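Local coordinates for dephospho-CoA kinase (Mycobacterium paratuberculosis, PDB 6N39), which probably catalyses the last step of coenzyme A biosynthesis, the ATP-dependent phosphorylation of the 3'-hydroxyl group of dephospho-CoA, at residues Val191-Ala194 and Gln195-Asn199; Lys375-Ala378 and Glu379-Asp383; Gly384-Asp387 and Ala388-Ala391. All blocks are in the same frame, centred on the assembly; numbering follows the deposited sequence.

Interaction 1. Residues Val191-Ala194 and Gln195-Asn199; sequences VQRA and QQVWN
Gln192 and Gln196 meet through the backbone, where the Gln192 carbonyl O has two donors. Gln196 N gives it a helical hydrogen bond of 2.9 Å, and a water adds a second proton at 2.9 Å from Gln192 O. The same water also donates to Gln195 OE1, a weak bond at 3.3 Å from the water O. The extended side chain of Gln195, which leads away from the preceding turn, is thus linked, loosely and through one water, to the carbonyl three residues earlier. The other main-chain pairs are regular i to i+4 bonds: Gln195 N to Val191 O, Val197 N to Arg193 O and Trp198 N to Ala194 O. On another side of the helix the side chain of Arg193 leads outward and forward, toward the following turn. It bends at chi2 (73°), and this brings its guanidinium beside that turn. NH1 lies 3.0 Å from Gln196 OE1, with the guanidinium and amide planes turned 40° apart and the oxygen oblique to the guanidinium. Val197 CG2 sits over one guanidinium face, 3.8 Å from Arg193 NH1; that methyl stands beside its own backbone N, on the side of the earlier turn. Ala194, buried, packs on Leu25, Ala28 and Phe29 of helix 22-31, the helix that begins at the predicted ATP-binding loop, and Trp198 continues this packing on Phe29. Arg193 and Val197 reach instead to strand 179-182, an outermost strand of the parallel sheet of this P-loop kinase domain. The chemistry is thus mixed: Ala194, Val197 and Trp198, with the Arg193 chain, pack on the domain, while the Gln192 and Gln195 side chains are exposed, where a water adds to the backbone bonding.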
ATOM      1  N   VAL A 191      23.476  -1.141  -5.815  1.00 38.12           N
ATOM      2  CA  VAL A 191      23.099  -2.302  -6.627  1.00 33.94           C
ATOM      3  C   VAL A 191      22.838  -3.513  -5.733  1.00 38.03           C
ATOM      4  O   VAL A 191      21.860  -4.256  -5.925  1.00 37.74           O
ATOM      5  CB  VAL A 191      24.185  -2.592  -7.685  1.00 41.88           C
ATOM      6  CG1 VAL A 191      24.024  -4.003  -8.287  1.00 40.49           C
ATOM      7  CG2 VAL A 191      24.186  -1.503  -8.795  1.00 42.01           C
ATOM      8  N   GLN A 192      23.711  -3.727  -4.746  1.00 37.42           N
ATOM      9  CA  GLN A 192      23.545  -4.849  -3.824  1.00 38.68           C
ATOM     10  C   GLN A 192      22.249  -4.724  -3.025  1.00 43.77           C
ATOM     11  O   GLN A 192      21.501  -5.699  -2.865  1.00 39.94           O
ATOM     12  CB  GLN A 192      24.748  -4.914  -2.886  1.00 33.75           C
ATOM     13  CG  GLN A 192      24.715  -6.090  -1.900  1.00 33.61           C
ATOM     14  CD  GLN A 192      25.920  -6.074  -0.990  1.00 48.62           C
ATOM     15  OE1 GLN A 192      26.419  -5.003  -0.638  1.00 40.50           O
ATOM     16  NE2 GLN A 192      26.396  -7.254  -0.599  1.00 39.28           N
ATOM     17  N   ARG A 193      21.974  -3.527  -2.499  1.00 34.53           N
ATOM     18  CA  ARG A 193      20.764  -3.321  -1.708  1.00 38.47           C
ATOM     19  C   ARG A 193      19.512  -3.549  -2.551  1.00 36.39           C
ATOM     20  O   ARG A 193      18.552  -4.199  -2.102  1.00 38.67           O
ATOM     21  CB  ARG A 193      20.780  -1.906  -1.122  1.00 43.59           C
ATOM     22  CG  ARG A 193      19.630  -1.601  -0.189  1.00 48.55           C
ATOM     23  CD  ARG A 193      19.793  -2.327   1.144  1.00 57.50           C
ATOM     24  NE  ARG A 193      18.595  -2.176   1.970  1.00 66.71           N
ATOM     25  CZ  ARG A 193      17.721  -3.151   2.205  1.00 74.84           C
ATOM     26  NH1 ARG A 193      17.918  -4.357   1.690  1.00 78.23           N
ATOM     27  NH2 ARG A 193      16.656  -2.926   2.965  1.00 75.48           N
ATOM     28  N   ALA A 194      19.511  -3.031  -3.784  1.00 32.84           N
ATOM     29  CA  ALA A 194      18.366  -3.226  -4.668  1.00 32.82           C
ATOM     30  C   ALA A 194      18.151  -4.706  -4.973  1.00 37.10           C
ATOM     31  O   ALA A 194      17.010  -5.185  -4.990  1.00 36.38           O
ATOM     32  CB  ALA A 194      18.554  -2.429  -5.962  1.00 32.30           C
ATOM     33  N   GLN A 195      19.237  -5.454  -5.206  1.00 33.90           N
ATOM     34  CA  GLN A 195      19.069  -6.878  -5.476  1.00 32.72           C
ATOM     35  C   GLN A 195      18.587  -7.635  -4.243  1.00 40.47           C
ATOM     36  O   GLN A 195      17.892  -8.650  -4.365  1.00 32.94           O
ATOM     37  CB  GLN A 195      20.373  -7.501  -5.965  1.00 33.14           C
ATOM     38  CG  GLN A 195      20.159  -8.903  -6.515  1.00 38.10           C
ATOM     39  CD  GLN A 195      21.446  -9.558  -6.935  1.00 54.05           C
ATOM     40  OE1 GLN A 195      22.311  -9.844  -6.103  1.00 55.13           O
ATOM     41  NE2 GLN A 195      21.588  -9.806  -8.232  1.00 56.34           N
ATOM     42  N   GLN A 196      18.977  -7.185  -3.058  1.00 37.48           N
ATOM     43  CA  GLN A 196      18.476  -7.779  -1.823  1.00 43.43           C
ATOM     44  C   GLN A 196      16.957  -7.620  -1.722  1.00 37.34           C
ATOM     45  O   GLN A 196      16.232  -8.565  -1.390  1.00 33.19           O
ATOM     46  CB  GLN A 196      19.176  -7.089  -0.658  1.00 43.28           C
ATOM     47  CG  GLN A 196      19.508  -7.863   0.544  1.00 62.83           C
ATOM     48  CD  GLN A 196      20.522  -7.087   1.372  1.00 81.07           C
ATOM     49  OE1 GLN A 196      20.153  -6.305   2.250  1.00 81.36           O
ATOM     50  NE2 GLN A 196      21.808  -7.266   1.058  1.00 83.12           N
ATOM     51  N   VAL A 197      16.469  -6.416  -1.996  1.00 32.95           N
ATOM     52  CA  VAL A 197      15.027  -6.170  -1.981  1.00 36.00           C
ATOM     53  C   VAL A 197      14.332  -6.967  -3.080  1.00 36.00           C
ATOM     54  O   VAL A 197      13.246  -7.530  -2.873  1.00 31.28           O
ATOM     55  CB  VAL A 197      14.755  -4.662  -2.111  1.00 39.85           C
ATOM     56  CG1 VAL A 197      13.314  -4.412  -2.515  1.00 42.56           C
ATOM     57  CG2 VAL A 197      15.091  -3.966  -0.798  1.00 38.90           C
ATOM     58  N   TRP A 198      14.961  -7.052  -4.253  1.00 34.73           N
ATOM     59  CA  TRP A 198      14.442  -7.864  -5.349  1.00 34.84           C
ATOM     60  C   TRP A 198      14.261  -9.318  -4.929  1.00 34.61           C
ATOM     61  O   TRP A 198      13.172  -9.885  -5.061  1.00 35.74           O
ATOM     62  CB  TRP A 198      15.389  -7.776  -6.548  1.00 34.75           C
ATOM     63  CG  TRP A 198      14.835  -8.436  -7.763  1.00 32.65           C
ATOM     64  CD1 TRP A 198      15.121  -9.679  -8.230  1.00 36.05           C
ATOM     65  CD2 TRP A 198      13.854  -7.891  -8.648  1.00 31.48           C
ATOM     66  NE1 TRP A 198      14.402  -9.936  -9.372  1.00 35.36           N
ATOM     67  CE2 TRP A 198      13.607  -8.856  -9.641  1.00 32.25           C
ATOM     68  CE3 TRP A 198      13.161  -6.679  -8.693  1.00 30.56           C
ATOM     69  CZ2 TRP A 198      12.710  -8.641 -10.682  1.00 37.52           C
ATOM     70  CZ3 TRP A 198      12.273  -6.465  -9.722  1.00 34.44           C
ATOM     71  CH2 TRP A 198      12.053  -7.443 -10.702  1.00 34.96           C
ATOM     72  N   ASN A 199      15.328  -9.941  -4.418  1.00 33.54           N
ATOM     73  CA  ASN A 199      15.292 -11.368  -4.110  1.00 29.74           C
ATOM     74  C   ASN A 199      14.416 -11.664  -2.898  1.00 41.08           C
ATOM     75  O   ASN A 199      13.754 -12.702  -2.848  1.00 32.58           O
ATOM     76  CB  ASN A 199      16.695 -11.902  -3.818  1.00 34.90           C
ATOM     77  CG  ASN A 199      17.584 -12.003  -5.061  1.00 38.19           C
ATOM     78  OD1 ASN A 199      17.193 -11.637  -6.163  1.00 32.22           O
ATOM     79  ND2 ASN A 199      18.801 -12.496  -4.864  1.00 31.47           N
TER
HETATM   80  O   HOH W   1      22.282  -8.531  -3.064  1.00 40.53           O

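Interaction 2. Residues Lys375-Ala378 and Glu379-Asp383; sequences KRSA and EQRAD. With ACT (acetate ion), chain F; ACT (acetate ion), chain G.
Ser377 points OG anti to its backbone N (chi1 179°), whereas Arg381 carries CG beside its own N (chi1 -62°) and bends at chi3 (71°), torsions that bring the two side chains together one turn apart. Arg381 CD lies 3.4 Å from Ser377 OG, which sits at the edge of the guanidinium and near its plane. The aliphatic part of the arginine also runs past the Ser377 carbonyl, with CG 3.3 Å from Ser377 O, the acceptor for Arg381 N. Glu379 has an extended chain; OE1 accepts a hydrogen bond from Leu221 N, joining this helix to the short strand 221-222. A water in reach of both Glu379 OE2 and Arg376 O can donate to either. Arg376, bent at chi2, grips an acetate with two parallel bonds: NE to acetate O and NH1 to acetate OXT, each 2.6 Å. A second acetate accepts from Lys375 NZ, its OXT 2.7 Å away; NZ is also bonded to Ser255 OG and Ala265 O. The helix runs out at Ala382, whose N bonds to Ala378 O at 2.8 Å, and Asp383 leaves it with positive phi. Both acetates probably came from the crystallisation liquor. Their binding is consistent with basic groups here that can hold small carboxylates, with no role implied: one is held by two N-H groups of a single guanidinium (bidentate), the other in part by a buried lysine whose ammonium is shared with neutral oxygen acceptors.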
ATOM      1  N   LYS A 375      -3.110 -15.492  24.885  1.00 47.70           N
ATOM      2  CA  LYS A 375      -2.205 -15.573  23.742  1.00 44.98           C
ATOM      3  C   LYS A 375      -0.892 -16.244  24.117  1.00 49.06           C
ATOM      4  O   LYS A 375      -0.365 -17.058  23.352  1.00 56.41           O
ATOM      5  CB  LYS A 375      -1.940 -14.180  23.163  1.00 44.43           C
ATOM      6  CG  LYS A 375      -3.139 -13.543  22.480  1.00 47.68           C
ATOM      7  CD  LYS A 375      -2.695 -12.641  21.348  1.00 49.78           C
ATOM      8  CE  LYS A 375      -2.881 -11.181  21.675  1.00 44.80           C
ATOM      9  NZ  LYS A 375      -2.356 -10.327  20.570  1.00 44.59           N
ATOM     10  N   ARG A 376      -0.333 -15.898  25.279  1.00 51.00           N
ATOM     11  CA  ARG A 376       0.915 -16.524  25.710  1.00 48.34           C
ATOM     12  C   ARG A 376       0.737 -18.015  25.928  1.00 55.36           C
ATOM     13  O   ARG A 376       1.614 -18.815  25.570  1.00 58.31           O
ATOM     14  CB  ARG A 376       1.424 -15.868  26.991  1.00 60.81           C
ATOM     15  CG  ARG A 376       1.773 -14.402  26.825  1.00 65.14           C
ATOM     16  CD  ARG A 376       3.267 -14.189  26.845  1.00 73.22           C
ATOM     17  NE  ARG A 376       3.638 -12.789  26.636  1.00 76.92           N
ATOM     18  CZ  ARG A 376       3.516 -11.831  27.553  1.00 82.13           C
ATOM     19  NH1 ARG A 376       3.890 -10.590  27.266  1.00 84.44           N
ATOM     20  NH2 ARG A 376       3.015 -12.105  28.753  1.00 78.85           N
ATOM     21  N   SER A 377      -0.387 -18.416  26.523  1.00 58.49           N
ATOM     22  CA  SER A 377      -0.615 -19.844  26.697  1.00 63.64           C
ATOM     23  C   SER A 377      -0.713 -20.539  25.343  1.00 61.68           C
ATOM     24  O   SER A 377      -0.127 -21.614  25.134  1.00 58.72           O
ATOM     25  CB  SER A 377      -1.872 -20.074  27.528  1.00 65.36           C
ATOM     26  OG  SER A 377      -2.127 -21.457  27.690  1.00 72.46           O
ATOM     27  N   ALA A 378      -1.428 -19.918  24.401  1.00 54.47           N
ATOM     28  CA  ALA A 378      -1.558 -20.495  23.069  1.00 49.89           C
ATOM     29  C   ALA A 378      -0.203 -20.626  22.391  1.00 54.93           C
ATOM     30  O   ALA A 378       0.099 -21.659  21.788  1.00 53.98           O
ATOM     31  CB  ALA A 378      -2.501 -19.645  22.217  1.00 47.10           C
ATOM     32  N   GLU A 379       0.623 -19.581  22.463  1.00 54.24           N
ATOM     33  CA  GLU A 379       1.941 -19.648  21.838  1.00 57.54           C
ATOM     34  C   GLU A 379       2.777 -20.751  22.466  1.00 58.99           C
ATOM     35  O   GLU A 379       3.423 -21.531  21.752  1.00 58.65           O
ATOM     36  CB  GLU A 379       2.667 -18.305  21.950  1.00 50.75           C
ATOM     37  CG  GLU A 379       4.003 -18.260  21.200  1.00 58.11           C
ATOM     38  CD  GLU A 379       4.821 -17.017  21.514  1.00 64.66           C
ATOM     39  OE1 GLU A 379       5.704 -16.655  20.702  1.00 69.45           O
ATOM     40  OE2 GLU A 379       4.597 -16.410  22.585  1.00 68.95           O
ATOM     41  N   GLN A 380       2.758 -20.845  23.802  1.00 59.30           N
ATOM     42  CA  GLN A 380       3.541 -21.867  24.490  1.00 69.91           C
ATOM     43  C   GLN A 380       3.121 -23.269  24.065  1.00 71.59           C
ATOM     44  O   GLN A 380       3.969 -24.131  23.808  1.00 69.84           O
ATOM     45  CB  GLN A 380       3.397 -21.709  26.007  1.00 77.72           C
ATOM     46  CG  GLN A 380       4.469 -22.412  26.823  1.00 91.19           C
ATOM     47  CD  GLN A 380       5.773 -21.627  26.857  1.00104.73           C
ATOM     48  OE1 GLN A 380       5.841 -20.492  26.376  1.00109.30           O
ATOM     49  NE2 GLN A 380       6.813 -22.226  27.429  1.00109.26           N
ATOM     50  N   ARG A 381       1.814 -23.512  23.966  1.00 69.85           N
ATOM     51  CA  ARG A 381       1.355 -24.866  23.678  1.00 66.99           C
ATOM     52  C   ARG A 381       1.405 -25.198  22.188  1.00 64.18           C
ATOM     53  O   ARG A 381       1.613 -26.360  21.827  1.00 67.07           O
ATOM     54  CB  ARG A 381      -0.050 -25.052  24.240  1.00 68.86           C
ATOM     55  CG  ARG A 381      -0.078 -24.899  25.754  1.00 74.64           C
ATOM     56  CD  ARG A 381      -1.443 -24.500  26.267  1.00 76.75           C
ATOM     57  NE  ARG A 381      -2.410 -25.584  26.165  1.00 85.16           N
ATOM     58  CZ  ARG A 381      -3.705 -25.441  26.426  1.00 90.59           C
ATOM     59  NH1 ARG A 381      -4.180 -24.257  26.803  1.00 88.93           N
ATOM     60  NH2 ARG A 381      -4.525 -26.476  26.304  1.00 93.25           N
ATOM     61  N   ALA A 382       1.268 -24.199  21.314  1.00 62.30           N
ATOM     62  CA  ALA A 382       1.204 -24.465  19.880  1.00 62.12           C
ATOM     63  C   ALA A 382       2.564 -24.849  19.320  1.00 66.66           C
ATOM     64  O   ALA A 382       2.654 -25.676  18.405  1.00 62.60           O
ATOM     65  CB  ALA A 382       0.663 -23.244  19.142  1.00 52.92           C
ATOM     66  N   ASP A 383       3.626 -24.240  19.835  1.00 66.15           N
ATOM     67  CA  ASP A 383       4.991 -24.541  19.420  1.00 73.24           C
ATOM     68  C   ASP A 383       5.129 -24.484  17.896  1.00 74.17           C
ATOM     69  O   ASP A 383       5.548 -25.440  17.244  1.00 80.20           O
ATOM     70  CB  ASP A 383       5.425 -25.902  19.968  1.00 84.64           C
ATOM     71  CG  ASP A 383       6.891 -25.935  20.350  1.00 99.47           C
ATOM     72  OD1 ASP A 383       7.276 -25.210  21.295  1.00104.76           O
ATOM     73  OD2 ASP A 383       7.658 -26.685  19.711  1.00105.76           O
TER
HETATM   74  C   ACT F 505       5.803 -11.574  24.554  1.00 70.49           C
HETATM   75  O   ACT F 505       5.363 -12.766  24.682  1.00 69.54           O
HETATM   76  OXT ACT F 505       5.593 -10.568  25.302  1.00 75.19           O
HETATM   77  CH3 ACT F 505       6.729 -11.318  23.293  1.00 57.80           C
HETATM   78  C   ACT G 506      -2.782 -12.404  17.797  1.00 60.99           C
HETATM   79  O   ACT G 506      -2.782 -13.631  18.156  1.00 53.10           O
HETATM   80  OXT ACT G 506      -1.967 -11.458  18.100  1.00 40.76           O
HETATM   81  CH3 ACT G 506      -3.958 -11.980  16.849  1.00 65.60           C
HETATM   82  O   HOH W   2       4.381 -17.545  25.355  1.00 68.15           O

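Interaction 3. Residues Gly384-Asp387 and Ala388-Ala391; sequences GDID and AYVA. With ACT (acetate ion), chain G.
Ile386 lays its CD1 methyl alongside Val390 CG2, 4.0 Å away, the two side chains side by side and pointing the same way. CG1 of the isoleucine is anti to the backbone N (chi1 175°) and chi2 (64°) swings CD1 toward the next turn, so that the methyl also comes obliquely to the Tyr389 ring, 4.4 Å from Tyr389 CD2. Val390 CG2 further touches the carbonyl that its own N bonds to, at 3.3 Å from Ile386 O. That backbone bond, Val390 N to Ile386 O, is nearly straight, with an N-H...O angle of 168°. Just before the helix, Asp385 is the N-cap: its OD1 accepts from Asp387 N in a weak bond of 3.2 Å, and its carbonyl O takes the proton of Tyr389 N, starting the regular i to i+4 pattern that Ala391 N and Asp387 O continue. The Asp385 carboxylate also packs by OD2 near Ala388 CB. Tyr389 turns its ring away from this first turn and lies against Lys375, Ala378 and Ala382 of helix 365-382. Its hydroxyl donates to an acetate O at 2.6 Å, and that oxygen lies at the ring edge, in the ring plane. The same acetate is held by Lys375 NZ, Lys393 NZ and the backbone N of Lys267. A carboxylate at the N-terminal end of the helix would probably interact favourably with the helix dipole. Beyond the cap the turn has two chemistries, an apolar patch from Ile386 and Val390 and a phenol that, with two lysine ammonium groups and a backbone N-H, holds an acetate probably from the crystallisation liquor.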
ATOM      1  N   GLY A 384       4.735 -23.342  17.326  1.00 72.43           N
ATOM      2  CA  GLY A 384       4.885 -23.089  15.910  1.00 70.95           C
ATOM      3  C   GLY A 384       3.715 -23.508  15.037  1.00 72.07           C
ATOM      4  O   GLY A 384       3.629 -23.056  13.892  1.00 68.76           O
ATOM      5  N   ASP A 385       2.817 -24.354  15.537  1.00 70.58           N
ATOM      6  CA  ASP A 385       1.690 -24.865  14.759  1.00 65.64           C
ATOM      7  C   ASP A 385       0.539 -23.859  14.837  1.00 61.59           C
ATOM      8  O   ASP A 385      -0.072 -23.685  15.898  1.00 60.99           O
ATOM      9  CB  ASP A 385       1.288 -26.242  15.292  1.00 71.10           C
ATOM     10  CG  ASP A 385       0.169 -26.907  14.486  1.00 79.81           C
ATOM     11  OD1 ASP A 385      -0.367 -26.308  13.531  1.00 82.40           O
ATOM     12  OD2 ASP A 385      -0.171 -28.061  14.818  1.00 91.42           O
ATOM     13  N   ILE A 386       0.234 -23.206  13.705  1.00 59.64           N
ATOM     14  CA  ILE A 386      -0.795 -22.168  13.682  1.00 56.12           C
ATOM     15  C   ILE A 386      -2.151 -22.735  14.093  1.00 52.46           C
ATOM     16  O   ILE A 386      -2.904 -22.095  14.839  1.00 53.48           O
ATOM     17  CB  ILE A 386      -0.857 -21.501  12.292  1.00 59.62           C
ATOM     18  CG1 ILE A 386      -2.008 -20.495  12.218  1.00 57.94           C
ATOM     19  CG2 ILE A 386      -1.013 -22.534  11.194  1.00 58.36           C
ATOM     20  CD1 ILE A 386      -1.859 -19.318  13.157  1.00 66.67           C
ATOM     21  N   ASP A 387      -2.485 -23.935  13.608  1.00 49.14           N
ATOM     22  CA  ASP A 387      -3.776 -24.541  13.924  1.00 56.26           C
ATOM     23  C   ASP A 387      -3.944 -24.728  15.428  1.00 55.90           C
ATOM     24  O   ASP A 387      -4.991 -24.387  15.991  1.00 54.24           O
ATOM     25  CB  ASP A 387      -3.919 -25.880  13.196  1.00 59.82           C
ATOM     26  CG  ASP A 387      -4.109 -25.713  11.695  1.00 64.45           C
ATOM     27  OD1 ASP A 387      -4.238 -24.561  11.227  1.00 62.81           O
ATOM     28  OD2 ASP A 387      -4.126 -26.741  10.982  1.00 65.12           O
ATOM     29  N   ALA A 388      -2.924 -25.284  16.091  1.00 51.95           N
ATOM     30  CA  ALA A 388      -2.982 -25.469  17.539  1.00 48.84           C
ATOM     31  C   ALA A 388      -3.140 -24.135  18.258  1.00 52.16           C
ATOM     32  O   ALA A 388      -3.859 -24.039  19.261  1.00 50.05           O
ATOM     33  CB  ALA A 388      -1.729 -26.191  18.026  1.00 48.70           C
ATOM     34  N   TYR A 389      -2.476 -23.095  17.750  1.00 51.27           N
ATOM     35  CA  TYR A 389      -2.586 -21.764  18.337  1.00 47.39           C
ATOM     36  C   TYR A 389      -4.020 -21.246  18.245  1.00 46.86           C
ATOM     37  O   TYR A 389      -4.598 -20.769  19.237  1.00 47.90           O
ATOM     38  CB  TYR A 389      -1.597 -20.833  17.623  1.00 50.05           C
ATOM     39  CG  TYR A 389      -1.583 -19.423  18.130  1.00 47.67           C
ATOM     40  CD1 TYR A 389      -0.876 -19.079  19.277  1.00 48.82           C
ATOM     41  CD2 TYR A 389      -2.273 -18.425  17.457  1.00 45.16           C
ATOM     42  CE1 TYR A 389      -0.873 -17.772  19.743  1.00 50.81           C
ATOM     43  CE2 TYR A 389      -2.275 -17.126  17.910  1.00 49.47           C
ATOM     44  CZ  TYR A 389      -1.580 -16.803  19.051  1.00 53.82           C
ATOM     45  OH  TYR A 389      -1.600 -15.504  19.487  1.00 49.62           O
ATOM     46  N   VAL A 390      -4.614 -21.356  17.055  1.00 46.70           N
ATOM     47  CA  VAL A 390      -6.000 -20.945  16.847  1.00 43.79           C
ATOM     48  C   VAL A 390      -6.930 -21.724  17.770  1.00 42.32           C
ATOM     49  O   VAL A 390      -7.837 -21.152  18.387  1.00 43.76           O
ATOM     50  CB  VAL A 390      -6.385 -21.127  15.363  1.00 46.40           C
ATOM     51  CG1 VAL A 390      -7.895 -20.921  15.154  1.00 41.01           C
ATOM     52  CG2 VAL A 390      -5.588 -20.157  14.477  1.00 51.27           C
ATOM     53  N   ALA A 391      -6.724 -23.041  17.870  1.00 42.24           N
ATOM     54  CA  ALA A 391      -7.573 -23.878  18.712  1.00 49.26           C
ATOM     55  C   ALA A 391      -7.492 -23.465  20.177  1.00 48.43           C
ATOM     56  O   ALA A 391      -8.518 -23.415  20.866  1.00 38.69           O
ATOM     57  CB  ALA A 391      -7.195 -25.356  18.557  1.00 40.23           C
TER
HETATM   58  C   ACT G 506      -2.782 -12.404  17.797  1.00 60.99           C
HETATM   59  O   ACT G 506      -2.782 -13.631  18.156  1.00 53.10           O
HETATM   60  OXT ACT G 506      -1.967 -11.458  18.100  1.00 40.76           O
HETATM   61  CH3 ACT G 506      -3.958 -11.980  16.849  1.00 65.60           C

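Interactions 2 and 3 belong together, and interaction 1 stands apart from both. Helices 365-382 and 386-411 follow each other in the chain, and the centres of interactions 2 and 3 are about 8 Å apart. The ring of Tyr389 joins them, with its CD1 3.4 Å from Ala378 CB, and one acetate bridges the pair through Lys375 and Tyr389. Both contacts lie in the C-terminal UPF0157 region, reported to be involved in proper folding of the full-length enzyme. Interaction 1 lies in the kinase domain, its centre about 36 Å and 34 Å from those of interactions 2 and 3. Its Val191 side chain is about 7 Å from that of Ala24, in the predicted ATP site.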